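Long-range contacts in catechol 1,2-dioxygenase (Burkholderia vietnamiensis, PDB 5TD3), which probably catalyses the intradiol cleavage of catechol by molecular oxygen to cis,cis-muconate: residues Asn74-Asp79 with Gly217-Leu222; Pro144-Gly149 with Tyr292-Phe297; Lys12-Arg17 with Leu52-Asp57. All blocks are in the same frame, centred on the assembly; numbering follows the deposited sequence.

Contact 1: residues Asn74-Asp79 with Gly217-Leu222. With PTY (phosphatidylethanolamine), chain G.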
loop_
_atom_site.group_PDB
_atom_site.type_symbol
_atom_site.label_atom_id
_atom_site.label_comp_id
_atom_site.label_asym_id
_atom_site.label_seq_id
_atom_site.Cartn_x
_atom_site.Cartn_y
_atom_site.Cartn_z
ATOM N N ASN A 74 -3.738 1.216 3.896
ATOM C CA ASN A 74 -4.903 2.072 3.649
ATOM C C ASN A 74 -4.574 3.535 3.926
ATOM O O ASN A 74 -4.874 4.415 3.114
ATOM C CB ASN A 74 -6.103 1.629 4.493
ATOM C CG ASN A 74 -6.906 0.526 3.824
ATOM O OD1 ASN A 74 -6.962 0.443 2.591
ATOM N ND2 ASN A 74 -7.516 -0.344 4.633
ATOM N N LYS A 75 -3.948 3.810 5.072
ATOM C CA LYS A 75 -3.592 5.185 5.424
ATOM C C LYS A 75 -2.585 5.759 4.439
ATOM O O LYS A 75 -2.686 6.928 4.048
ATOM C CB LYS A 75 -3.023 5.232 6.851
ATOM C CG LYS A 75 -2.550 6.616 7.331
ATOM C CD LYS A 75 -3.706 7.615 7.510
ATOM C CE LYS A 75 -3.337 8.800 8.438
ATOM N NZ LYS A 75 -1.894 9.229 8.415
ATOM N N LEU A 76 -1.591 4.953 4.050
ATOM C CA LEU A 76 -0.559 5.428 3.128
ATOM C C LEU A 76 -1.172 5.926 1.831
ATOM O O LEU A 76 -0.816 7.003 1.340
ATOM C CB LEU A 76 0.441 4.310 2.851
ATOM C CG LEU A 76 1.585 4.593 1.887
ATOM C CD1 LEU A 76 2.590 5.576 2.513
ATOM C CD2 LEU A 76 2.228 3.250 1.581
ATOM N N GLY A 77 -2.086 5.143 1.258
ATOM C CA GLY A 77 -2.719 5.539 0.008
ATOM C C GLY A 77 -3.716 6.667 0.187
ATOM O O GLY A 77 -3.819 7.554 -0.662
ATOM N N GLN A 78 -4.474 6.645 1.286
ATOM C CA GLN A 78 -5.353 7.774 1.583
ATOM C C GLN A 78 -4.568 9.077 1.653
ATOM O O GLN A 78 -5.033 10.120 1.164
ATOM C CB GLN A 78 -6.098 7.534 2.900
ATOM C CG GLN A 78 -7.095 8.627 3.261
ATOM C CD GLN A 78 -7.701 8.429 4.643
ATOM O OE1 GLN A 78 -7.017 8.026 5.588
ATOM N NE2 GLN A 78 -8.995 8.703 4.763
ATOM N N ASP A 79 -3.373 9.044 2.244
ATOM C CA ASP A 79 -2.515 10.224 2.292
ATOM C C ASP A 79 -1.832 10.520 0.963
ATOM O O ASP A 79 -1.164 11.553 0.858
ATOM C CB ASP A 79 -1.425 10.073 3.361
ATOM C CG ASP A 79 -1.969 10.130 4.772
ATOM O OD1 ASP A 79 -3.115 10.605 4.963
ATOM O OD2 ASP A 79 -1.237 9.707 5.695
ATOM N N GLY A 217 1.495 12.550 8.355
ATOM C CA GLY A 217 1.307 11.601 7.281
ATOM C C GLY A 217 1.838 10.205 7.583
ATOM O O GLY A 217 2.591 9.971 8.534
ATOM N N ALA A 218 1.420 9.271 6.724
ATOM C CA ALA A 218 1.775 7.865 6.889
ATOM C C ALA A 218 3.278 7.643 6.856
ATOM O O ALA A 218 3.797 6.786 7.584
ATOM C CB ALA A 218 1.117 7.025 5.797
ATOM N N THR A 219 3.999 8.375 5.999
ATOM C CA THR A 219 5.437 8.156 5.913
ATOM C C THR A 219 6.104 8.489 7.242
ATOM O O THR A 219 6.834 7.661 7.804
ATOM C CB THR A 219 6.047 8.958 4.758
ATOM O OG1 THR A 219 5.377 8.619 3.526
ATOM C CG2 THR A 219 7.532 8.621 4.617
ATOM N N GLN A 220 5.796 9.660 7.809
ATOM C CA GLN A 220 6.383 10.005 9.102
ATOM C C GLN A 220 5.923 9.059 10.197
ATOM O O GLN A 220 6.687 8.777 11.127
ATOM C CB GLN A 220 6.045 11.443 9.505
ATOM C CG GLN A 220 6.910 11.964 10.673
ATOM C CD GLN A 220 8.391 11.917 10.336
ATOM O OE1 GLN A 220 8.826 12.530 9.363
ATOM N NE2 GLN A 220 9.174 11.181 11.137
ATOM N N GLN A 221 4.682 8.565 10.118
ATOM C CA GLN A 221 4.208 7.625 11.128
ATOM C C GLN A 221 5.104 6.391 11.190
ATOM O O GLN A 221 5.491 5.944 12.280
ATOM C CB GLN A 221 2.766 7.218 10.845
ATOM C CG GLN A 221 2.168 6.383 11.977
ATOM C CD GLN A 221 1.182 5.335 11.497
ATOM O OE1 GLN A 221 0.377 5.590 10.604
ATOM N NE2 GLN A 221 1.248 4.144 12.086
ATOM N N LEU A 222 5.430 5.814 10.029
ATOM C CA LEU A 222 6.286 4.623 10.018
ATOM C C LEU A 222 7.721 4.974 10.391
ATOM O O LEU A 222 8.355 4.257 11.183
ATOM C CB LEU A 222 6.216 3.929 8.653
ATOM C CG LEU A 222 7.097 2.675 8.473
ATOM C CD1 LEU A 222 6.807 1.707 9.588
ATOM C CD2 LEU A 222 6.868 2.003 7.104
HETATM C C1 PTY G . 1.886 -1.727 15.169
HETATM C C2 PTY G . -4.168 -1.370 13.401
HETATM C C3 PTY G . -3.781 -0.291 14.455
HETATM O O4 PTY G . 3.054 -2.441 14.699
HETATM C C5 PTY G . 0.840 0.552 14.893
HETATM C C6 PTY G . 1.900 -0.411 14.433
HETATM O O7 PTY G . 1.762 -0.730 13.014
HETATM C C8 PTY G . 2.143 0.188 12.115
HETATM O O10 PTY G . 2.308 1.351 12.369
HETATM C C11 PTY G . 2.373 -0.438 10.777
HETATM C C12 PTY G . 3.785 -0.193 10.284
HETATM C C13 PTY G . 4.255 -1.257 9.322
HETATM C C14 PTY G . 3.280 -1.530 8.210
HETATM C C15 PTY G . 3.911 -1.387 6.853
HETATM C C16 PTY G . 5.135 -2.248 6.660
HETATM C C17 PTY G . 5.965 -1.771 5.497
HETATM C C18 PTY G . 7.094 -2.685 5.113
HETATM C C19 PTY G . 8.019 -2.044 4.097
HETATM C C20 PTY G . 9.056 -2.982 3.528
HETATM C C21 PTY G . 8.826 -3.389 2.085
HETATM C C22 PTY G . 7.395 -3.740 1.737
HETATM C C23 PTY G . 6.694 -2.653 0.943
HETATM C C24 PTY G . 7.606 -1.489 0.596
HETATM C C25 PTY G . 7.004 -0.490 -0.364
HETATM C C26 PTY G . 7.599 0.891 -0.226
HETATM C C27 PTY G . 7.225 1.809 -1.365
HETATM C C28 PTY G . 5.743 1.886 -1.609
HETATM C C29 PTY G . 4.999 2.437 -0.427
HETATM C C30 PTY G . 2.939 -3.754 14.489
HETATM C C31 PTY G . 4.178 -4.314 13.851
HETATM O O30 PTY G . 1.965 -4.394 14.780
HETATM C C32 PTY G . 3.908 -5.210 12.644
HETATM C C33 PTY G . 3.443 -4.448 11.421
HETATM C C34 PTY G . 4.002 -4.952 10.097
HETATM C C35 PTY G . 3.257 -6.120 9.471
HETATM C C36 PTY G . 3.305 -6.145 7.943
HETATM C C37 PTY G . 2.480 -7.262 7.317
HETATM C C38 PTY G . 2.234 -7.146 5.815
HETATM C C39 PTY G . 1.099 -6.214 5.402
HETATM C C40 PTY G . 1.111 -5.821 3.931
HETATM C C41 PTY G . 0.512 -6.825 2.947
HETATM C C42 PTY G . -1.013 -6.836 2.861
HETATM C C43 PTY G . -1.585 -6.625 1.456
HETATM C C44 PTY G . -1.033 -7.591 0.428
HETATM P P1 PTY G . -1.517 -0.107 15.950
HETATM O O11 PTY G . -2.781 -0.879 15.326
HETATM O O12 PTY G . -1.919 1.348 16.253
HETATM O O13 PTY G . -0.963 -0.730 17.179
HETATM O O14 PTY G . -0.454 -0.068 14.791
HETATM N N1 PTY G . -4.775 -2.533 14.084
HETATM O O HOH W 1 -0.237 8.205 10.039
#

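Contact 2: residues Pro144-Gly149 with Tyr292-Phe297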
loop_
_atom_site.group_PDB
_atom_site.type_symbol
_atom_site.label_atom_id
_atom_site.label_comp_id
_atom_site.label_asym_id
_atom_site.label_seq_id
_atom_site.Cartn_x
_atom_site.Cartn_y
_atom_site.Cartn_z
ATOM N N PRO A 144 19.296 35.501 -2.193
ATOM C CA PRO A 144 19.442 35.199 -3.619
ATOM C C PRO A 144 20.518 34.155 -3.860
ATOM O O PRO A 144 21.538 34.091 -3.166
ATOM C CB PRO A 144 19.826 36.548 -4.237
ATOM C CG PRO A 144 20.435 37.312 -3.118
ATOM C CD PRO A 144 19.715 36.873 -1.871
ATOM N N LEU A 145 20.274 33.335 -4.871
ATOM C CA LEU A 145 21.148 32.227 -5.226
ATOM C C LEU A 145 21.253 32.197 -6.738
ATOM O O LEU A 145 20.234 32.266 -7.430
ATOM C CB LEU A 145 20.593 30.894 -4.698
ATOM C CG LEU A 145 21.209 29.597 -5.220
ATOM C CD1 LEU A 145 22.680 29.533 -4.879
ATOM C CD2 LEU A 145 20.477 28.388 -4.640
ATOM N N VAL A 146 22.474 32.103 -7.251
ATOM C CA VAL A 146 22.715 31.988 -8.683
ATOM C C VAL A 146 23.382 30.643 -8.921
ATOM O O VAL A 146 24.400 30.339 -8.294
ATOM C CB VAL A 146 23.592 33.138 -9.214
ATOM C CG1 VAL A 146 23.857 32.961 -10.706
ATOM C CG2 VAL A 146 22.944 34.480 -8.928
ATOM N N ILE A 147 22.795 29.832 -9.799
ATOM C CA ILE A 147 23.327 28.520 -10.149
ATOM C C ILE A 147 23.672 28.570 -11.624
ATOM O O ILE A 147 22.808 28.872 -12.452
ATOM C CB ILE A 147 22.325 27.386 -9.874
ATOM C CG1 ILE A 147 21.739 27.470 -8.459
ATOM C CG2 ILE A 147 22.995 26.030 -10.060
ATOM C CD1 ILE A 147 20.561 26.516 -8.233
ATOM N N HIS A 148 24.923 28.266 -11.957
ATOM C CA HIS A 148 25.350 28.377 -13.342
ATOM C C HIS A 148 26.403 27.326 -13.640
ATOM O O HIS A 148 27.074 26.807 -12.744
ATOM C CB HIS A 148 25.896 29.777 -13.646
ATOM C CG HIS A 148 27.058 30.162 -12.790
ATOM N ND1 HIS A 148 28.367 30.017 -13.200
ATOM C CD2 HIS A 148 27.108 30.653 -11.530
ATOM C CE1 HIS A 148 29.174 30.431 -12.237
ATOM N NE2 HIS A 148 28.433 30.817 -11.209
ATOM N N GLY A 149 26.557 27.037 -14.926
ATOM C CA GLY A 149 27.538 26.059 -15.356
ATOM C C GLY A 149 27.383 25.793 -16.839
ATOM O O GLY A 149 26.746 26.565 -17.555
ATOM N N TYR A 292 25.065 37.760 -2.666
ATOM C CA TYR A 292 24.306 36.577 -3.042
ATOM C C TYR A 292 25.212 35.358 -2.933
ATOM O O TYR A 292 26.430 35.472 -2.771
ATOM C CB TYR A 292 23.717 36.708 -4.452
ATOM C CG TYR A 292 24.748 36.748 -5.554
ATOM C CD1 TYR A 292 25.317 37.948 -5.959
ATOM C CD2 TYR A 292 25.156 35.583 -6.188
ATOM C CE1 TYR A 292 26.264 37.983 -6.969
ATOM C CE2 TYR A 292 26.098 35.607 -7.192
ATOM C CZ TYR A 292 26.647 36.810 -7.579
ATOM O OH TYR A 292 27.588 36.831 -8.579
ATOM N N GLN A 293 24.597 34.184 -3.002
ATOM C CA GLN A 293 25.318 32.920 -2.988
ATOM C C GLN A 293 25.437 32.407 -4.410
ATOM O O GLN A 293 24.464 32.419 -5.164
ATOM C CB GLN A 293 24.595 31.876 -2.138
ATOM C CG GLN A 293 24.368 32.280 -0.703
ATOM C CD GLN A 293 25.449 31.765 0.208
ATOM O OE1 GLN A 293 26.603 32.176 0.107
ATOM N NE2 GLN A 293 25.087 30.853 1.104
ATOM N N ASP A 294 26.619 31.926 -4.770
ATOM C CA ASP A 294 26.887 31.519 -6.138
ATOM C C ASP A 294 27.377 30.083 -6.154
ATOM O O ASP A 294 28.232 29.692 -5.348
ATOM C CB ASP A 294 27.913 32.436 -6.796
ATOM C CG ASP A 294 28.009 32.221 -8.292
ATOM O OD1 ASP A 294 27.083 32.642 -9.015
ATOM O OD2 ASP A 294 29.033 31.677 -8.751
ATOM N N ILE A 295 26.828 29.301 -7.076
ATOM C CA ILE A 295 27.166 27.893 -7.215
ATOM C C ILE A 295 27.456 27.605 -8.677
ATOM O O ILE A 295 26.583 27.785 -9.533
ATOM C CB ILE A 295 26.041 26.978 -6.715
ATOM C CG1 ILE A 295 25.820 27.192 -5.215
ATOM C CG2 ILE A 295 26.384 25.534 -7.037
ATOM C CD1 ILE A 295 24.728 26.328 -4.631
ATOM N N THR A 296 28.671 27.154 -8.961
ATOM C CA THR A 296 29.007 26.635 -10.275
ATOM C C THR A 296 28.764 25.132 -10.269
ATOM O O THR A 296 29.280 24.419 -9.403
ATOM C CB THR A 296 30.466 26.939 -10.628
ATOM O OG1 THR A 296 30.720 28.348 -10.499
ATOM C CG2 THR A 296 30.759 26.507 -12.057
ATOM N N PHE A 297 27.982 24.653 -11.231
ATOM C CA PHE A 297 27.644 23.233 -11.296
ATOM C C PHE A 297 27.536 22.828 -12.753
ATOM O O PHE A 297 26.695 23.356 -13.482
ATOM C CB PHE A 297 26.343 22.933 -10.553
ATOM C CG PHE A 297 26.005 21.463 -10.481
ATOM C CD1 PHE A 297 26.801 20.584 -9.760
ATOM C CD2 PHE A 297 24.870 20.969 -11.111
ATOM C CE1 PHE A 297 26.485 19.236 -9.691
ATOM C CE2 PHE A 297 24.543 19.624 -11.037
ATOM C CZ PHE A 297 25.351 18.758 -10.330
#

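Contact 3: residues Lys12-Arg17 with Leu52-Asp57. With PTY (phosphatidylethanolamine), chain J.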
loop_
_atom_site.group_PDB
_atom_site.type_symbol
_atom_site.label_atom_id
_atom_site.label_comp_id
_atom_site.label_asym_id
_atom_site.label_seq_id
_atom_site.Cartn_x
_atom_site.Cartn_y
_atom_site.Cartn_z
ATOM N N LYS A 12 5.471 -23.898 11.113
ATOM C CA LYS A 12 5.828 -23.446 9.773
ATOM C C LYS A 12 4.966 -24.187 8.767
ATOM O O LYS A 12 4.929 -25.420 8.774
ATOM C CB LYS A 12 7.310 -23.691 9.461
ATOM C CG LYS A 12 8.251 -23.001 10.423
ATOM C CD LYS A 12 8.141 -21.495 10.314
ATOM C CE LYS A 12 9.118 -20.825 11.256
ATOM N NZ LYS A 12 10.497 -20.922 10.707
ATOM N N VAL A 13 4.277 -23.446 7.904
ATOM C CA VAL A 13 3.356 -24.038 6.941
ATOM C C VAL A 13 3.712 -23.717 5.501
ATOM O O VAL A 13 3.076 -24.256 4.590
ATOM C CB VAL A 13 1.902 -23.610 7.226
ATOM C CG1 VAL A 13 1.514 -23.992 8.640
ATOM C CG2 VAL A 13 1.726 -22.115 7.005
ATOM N N PHE A 14 4.725 -22.877 5.265
ATOM C CA PHE A 14 4.929 -22.319 3.932
ATOM C C PHE A 14 5.093 -23.409 2.882
ATOM O O PHE A 14 4.540 -23.307 1.782
ATOM C CB PHE A 14 6.148 -21.397 3.922
ATOM C CG PHE A 14 6.432 -20.806 2.572
ATOM C CD1 PHE A 14 5.605 -19.816 2.049
ATOM C CD2 PHE A 14 7.514 -21.244 1.822
ATOM C CE1 PHE A 14 5.852 -19.284 0.796
ATOM C CE2 PHE A 14 7.771 -20.714 0.586
ATOM C CZ PHE A 14 6.942 -19.739 0.065
ATOM N N GLU A 15 5.831 -24.468 3.205
ATOM C CA GLU A 15 6.118 -25.507 2.222
ATOM C C GLU A 15 5.003 -26.538 2.079
ATOM O O GLU A 15 5.163 -27.475 1.296
ATOM C CB GLU A 15 7.434 -26.211 2.562
ATOM C CG GLU A 15 8.658 -25.302 2.506
ATOM C CD GLU A 15 8.899 -24.697 1.125
ATOM O OE1 GLU A 15 8.351 -25.219 0.128
ATOM O OE2 GLU A 15 9.647 -23.697 1.036
ATOM N N THR A 16 3.900 -26.419 2.814
ATOM C CA THR A 16 2.823 -27.397 2.674
ATOM C C THR A 16 2.179 -27.278 1.298
ATOM O O THR A 16 2.183 -26.211 0.677
ATOM C CB THR A 16 1.750 -27.204 3.751
ATOM O OG1 THR A 16 1.173 -25.900 3.630
ATOM C CG2 THR A 16 2.332 -27.384 5.146
ATOM N N ARG A 17 1.617 -28.392 0.822
ATOM C CA ARG A 17 0.948 -28.375 -0.477
ATOM C C ARG A 17 -0.182 -27.352 -0.489
ATOM O O ARG A 17 -0.390 -26.656 -1.492
ATOM C CB ARG A 17 0.418 -29.771 -0.824
ATOM N N LEU A 52 6.087 -12.763 0.888
ATOM C CA LEU A 52 5.354 -12.287 2.060
ATOM C C LEU A 52 4.881 -13.456 2.913
ATOM O O LEU A 52 5.022 -13.441 4.143
ATOM C CB LEU A 52 4.175 -11.405 1.632
ATOM C CG LEU A 52 3.205 -10.958 2.732
ATOM C CD1 LEU A 52 3.914 -10.244 3.880
ATOM C CD2 LEU A 52 2.141 -10.058 2.125
ATOM N N PHE A 53 4.305 -14.480 2.278
ATOM C CA PHE A 53 3.878 -15.654 3.033
ATOM C C PHE A 53 5.043 -16.281 3.784
ATOM O O PHE A 53 4.884 -16.730 4.922
ATOM C CB PHE A 53 3.251 -16.703 2.112
ATOM C CG PHE A 53 1.856 -16.381 1.650
ATOM C CD1 PHE A 53 1.313 -15.118 1.807
ATOM C CD2 PHE A 53 1.088 -17.365 1.047
ATOM C CE1 PHE A 53 0.034 -14.839 1.365
ATOM C CE2 PHE A 53 -0.195 -17.092 0.597
ATOM C CZ PHE A 53 -0.722 -15.832 0.759
ATOM N N LYS A 54 6.218 -16.345 3.152
ATOM C CA LYS A 54 7.368 -16.966 3.802
ATOM C C LYS A 54 7.892 -16.116 4.957
ATOM O O LYS A 54 8.293 -16.654 5.994
ATOM C CB LYS A 54 8.474 -17.212 2.776
ATOM C CG LYS A 54 9.628 -18.025 3.319
ATOM C CD LYS A 54 10.652 -18.310 2.234
ATOM C CE LYS A 54 11.641 -19.360 2.704
ATOM N NZ LYS A 54 12.194 -19.041 4.051
ATOM N N ALA A 55 7.899 -14.787 4.798
ATOM C CA ALA A 55 8.325 -13.920 5.894
ATOM C C ALA A 55 7.379 -14.030 7.089
ATOM O O ALA A 55 7.828 -14.052 8.240
ATOM C CB ALA A 55 8.421 -12.472 5.418
ATOM N N ILE A 56 6.067 -14.080 6.833
ATOM C CA ILE A 56 5.095 -14.266 7.909
ATOM C C ILE A 56 5.376 -15.567 8.643
ATOM O O ILE A 56 5.375 -15.610 9.878
ATOM C CB ILE A 56 3.660 -14.233 7.348
ATOM C CG1 ILE A 56 3.280 -12.803 6.954
ATOM C CG2 ILE A 56 2.666 -14.838 8.352
ATOM C CD1 ILE A 56 2.050 -12.720 6.124
ATOM N N ASP A 57 5.646 -16.640 7.887
ATOM C CA ASP A 57 6.001 -17.929 8.469
ATOM C C ASP A 57 7.294 -17.838 9.282
ATOM O O ASP A 57 7.363 -18.312 10.421
ATOM C CB ASP A 57 6.129 -18.959 7.334
ATOM C CG ASP A 57 5.705 -20.360 7.733
ATOM O OD1 ASP A 57 4.785 -20.524 8.561
ATOM O OD2 ASP A 57 6.287 -21.313 7.178
HETATM C C1 PTY J . 1.223 -1.927 -15.008
HETATM C C2 PTY J . -4.287 2.226 -14.654
HETATM C C3 PTY J . -3.599 0.839 -14.566
HETATM O O4 PTY J . 1.686 -3.271 -14.750
HETATM C C5 PTY J . -0.409 -0.260 -14.107
HETATM C C6 PTY J . 0.066 -1.688 -14.072
HETATM O O7 PTY J . 0.572 -1.945 -12.724
HETATM C C8 PTY J . -0.294 -2.318 -11.770
HETATM O O10 PTY J . -1.470 -2.480 -11.959
HETATM C C11 PTY J . 0.405 -2.482 -10.449
HETATM C C12 PTY J . 0.015 -3.725 -9.662
HETATM C C13 PTY J . 0.867 -3.918 -8.409
HETATM C C14 PTY J . 0.501 -5.152 -7.614
HETATM C C15 PTY J . 1.431 -5.506 -6.464
HETATM C C16 PTY J . 0.961 -6.747 -5.718
HETATM C C17 PTY J . 1.870 -7.264 -4.618
HETATM C C18 PTY J . 1.358 -8.553 -3.992
HETATM C C19 PTY J . 2.156 -9.118 -2.822
HETATM C C20 PTY J . 1.962 -8.432 -1.477
HETATM C C21 PTY J . 2.782 -7.163 -1.306
HETATM C C22 PTY J . 2.865 -6.617 0.118
HETATM C C23 PTY J . 3.811 -5.431 0.280
HETATM C C24 PTY J . 5.186 -5.659 -0.332
HETATM C C25 PTY J . 5.905 -6.893 0.191
HETATM C C26 PTY J . 6.987 -7.413 -0.743
HETATM C C27 PTY J . 7.489 -8.791 -0.369
HETATM C C28 PTY J . 8.119 -8.812 1.003
HETATM C C29 PTY J . 8.218 -10.201 1.570
HETATM C C30 PTY J . 2.989 -3.445 -14.531
HETATM C C31 PTY J . 3.278 -4.848 -14.082
HETATM O O30 PTY J . 3.811 -2.581 -14.670
HETATM C C32 PTY J . 3.187 -5.014 -12.570
HETATM C C33 PTY J . 4.318 -4.319 -11.841
HETATM C C34 PTY J . 4.190 -4.342 -10.329
HETATM C C35 PTY J . 5.459 -3.912 -9.622
HETATM C C36 PTY J . 5.342 -3.835 -8.117
HETATM C C37 PTY J . 6.682 -3.705 -7.428
HETATM C C38 PTY J . 6.574 -3.275 -5.990
HETATM C C39 PTY J . 6.358 -1.786 -5.827
HETATM C C40 PTY J . 5.491 -1.398 -4.648
HETATM C C41 PTY J . 5.824 -2.096 -3.344
HETATM C C42 PTY J . 4.902 -3.263 -3.022
HETATM C C43 PTY J . 3.479 -3.041 -3.502
HETATM C C44 PTY J . 2.501 -4.044 -2.953
HETATM P P1 PTY J . -1.514 0.852 -16.386
HETATM O O11 PTY J . -3.011 0.538 -15.859
HETATM O O12 PTY J . -1.323 2.371 -16.370
HETATM O O13 PTY J . -1.354 0.395 -17.790
HETATM O O14 PTY J . -0.355 0.229 -15.466
HETATM N N1 PTY J . -3.258 3.222 -14.352
#

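Contact 1: residues Asn74-Asp79 with Gly217-Leu222
D79 and A218 make the polar link: A218 N donates to D79 OD2 over 2.9 Å, a bent bond of 133° that reaches the oxygen on its anti side, 15° out of the carboxylate plane. The syn lone pair of the same oxygen takes K75 NZ at 2.8 Å, a salt bridge between residues four apart in the chain. Two donors thus grip OD2, and an aspartate, short and negative, suits a place beside the N-terminus of helix 218-226, whose dipole should favour its charge. A water joins K75 NZ to Q221 OE1. The contact ties helix 63-78, in the N-terminal helical region, to helix 218-226 of the dioxygenase region; the segment axes run at 142°. Apolar packing centres on A218, whose small CB fits against L76 CA at 3.5 Å, while L76 CD1 lies 3.9 Å from that same methyl. L76 CD2 reaches the lipid, 3.5 Å from C29 of phosphatidylethanolamine. Further along this lipid, L222 CD1 meets C12 at 3.6 Å, and Q221 NE2 stands 3.0 Å from the ester carbonyl oxygen O10; an amide suits this place beside the ester group, where leucine suits the acyl chain.

Contact 2: residues Pro144-Gly149 with Tyr292-Phe297
V146 and Y292 mesh on one face of the parallel strand pair: V146 CG2 lies 3.7 Å from Y292 CD2, while at the end of the pair P144 CG presses on Y292 CB at 3.6 Å, the puckered proline ring crossing the tyrosine side chain at about a right angle. On the same face H148 fills the hollow between D294 and T296. Its CG stands between the backbone N and the carbonyl carbon (chi1 59°), which swings the ring across the neighbouring strand, one face over T296 CA. NE2 donates to the syn side of D294 OD2, which lies in the ring plane, over 2.7 Å at 167°; ring and carboxylate planes are 32° apart. K279 shares OD2 in a salt bridge, which would favour an ionised aspartate. On the other face the branched end of L145 is the bump: CD1 nestles between Q293 CB at 4.1 Å and I295 CD1 at 3.8 Å. G149 CA makes a CA-H...O contact with F297 O at 3.4 Å; a CB here would point at that oxygen and collide with it, which is why glycine fits. Five backbone hydrogen bonds, from P144 O to F297 N, hold this register. The pair lies inside one five-stranded sheet of the beta-sandwich found in intradiol dioxygenases: strand 200-206 flanks 144-152, strand 276-279 flanks 292-300, and F252 of the other sheet packs on I147 and I295.

Contact 3: residues Lys12-Arg17 with Leu52-Asp57
K12 and D57 begin the contact, in which an N-terminal arm lies across helix 39-59 and a type I beta turn, V13 to T16, presents its leading N-H groups to one aspartate carboxylate. The aliphatic part of K12 passes obliquely over D57, its CE 3.2 Å from D57 O. At V13 the backbone takes over: V13 N donates to the syn lone pair of D57 OD1 at 3.0 Å, with a weaker second bond to OD2. Aspartate suits this site because both its oxygens can receive adjacent peptide N-H groups, and R98 of the second subunit would help to balance its charge through a salt bridge to OD1. F14 N donates a hydrogen bond to D57 OD2, 2.9 Å long, from above the carboxylate plane, 56° out of it. The side chain of F14, with CG anti to the backbone N (chi1 179°), projects onto the helix. K54 CB sits over the ring centre, 3.8 Å from the centroid and 8° off the normal, a CH-pi contact made by a methylene, while the K54 ammonium goes on to a salt bridge with D58. At the ring edge F14 CE1 touches F53 CB at 3.9 Å. The F53 ring itself turns away to stack on Y94 of the second subunit, and L23 of helix 17-26 packs on both phenylalanines, so these large flat groups are shared between arm, helix and dimer interface. The arm then closes its turn at T16, the N-cap residue of helix 17-26, where a threonine hydroxyl can serve the helix start and the turn together: V13 O accepts T16 N at 2.9 Å and T16 OG1 at 2.7 Å.

How the contacts relate
Contacts 1 and 3 belong to the lipid-binding helical end of the molecule, contact 2 to the catalytic beta-sandwich. L76, Q221 and L222 of contact 1 line one phosphatidylethanolamine pocket, and L52 of contact 3 belongs to both lipid pockets; the two centres are 28 Å apart, the nearest atoms about 13 Å, and both contacts also touch the second subunit. Contact 2 touches no other chain; its centre is 36 Å from that of contact 1 and 56 Å from that of contact 3. The zinc held by Y175, H235 and H237, probably at the family's iron site, lies between: about 14 Å from the T219 side chain and about 12 Å from that of I147.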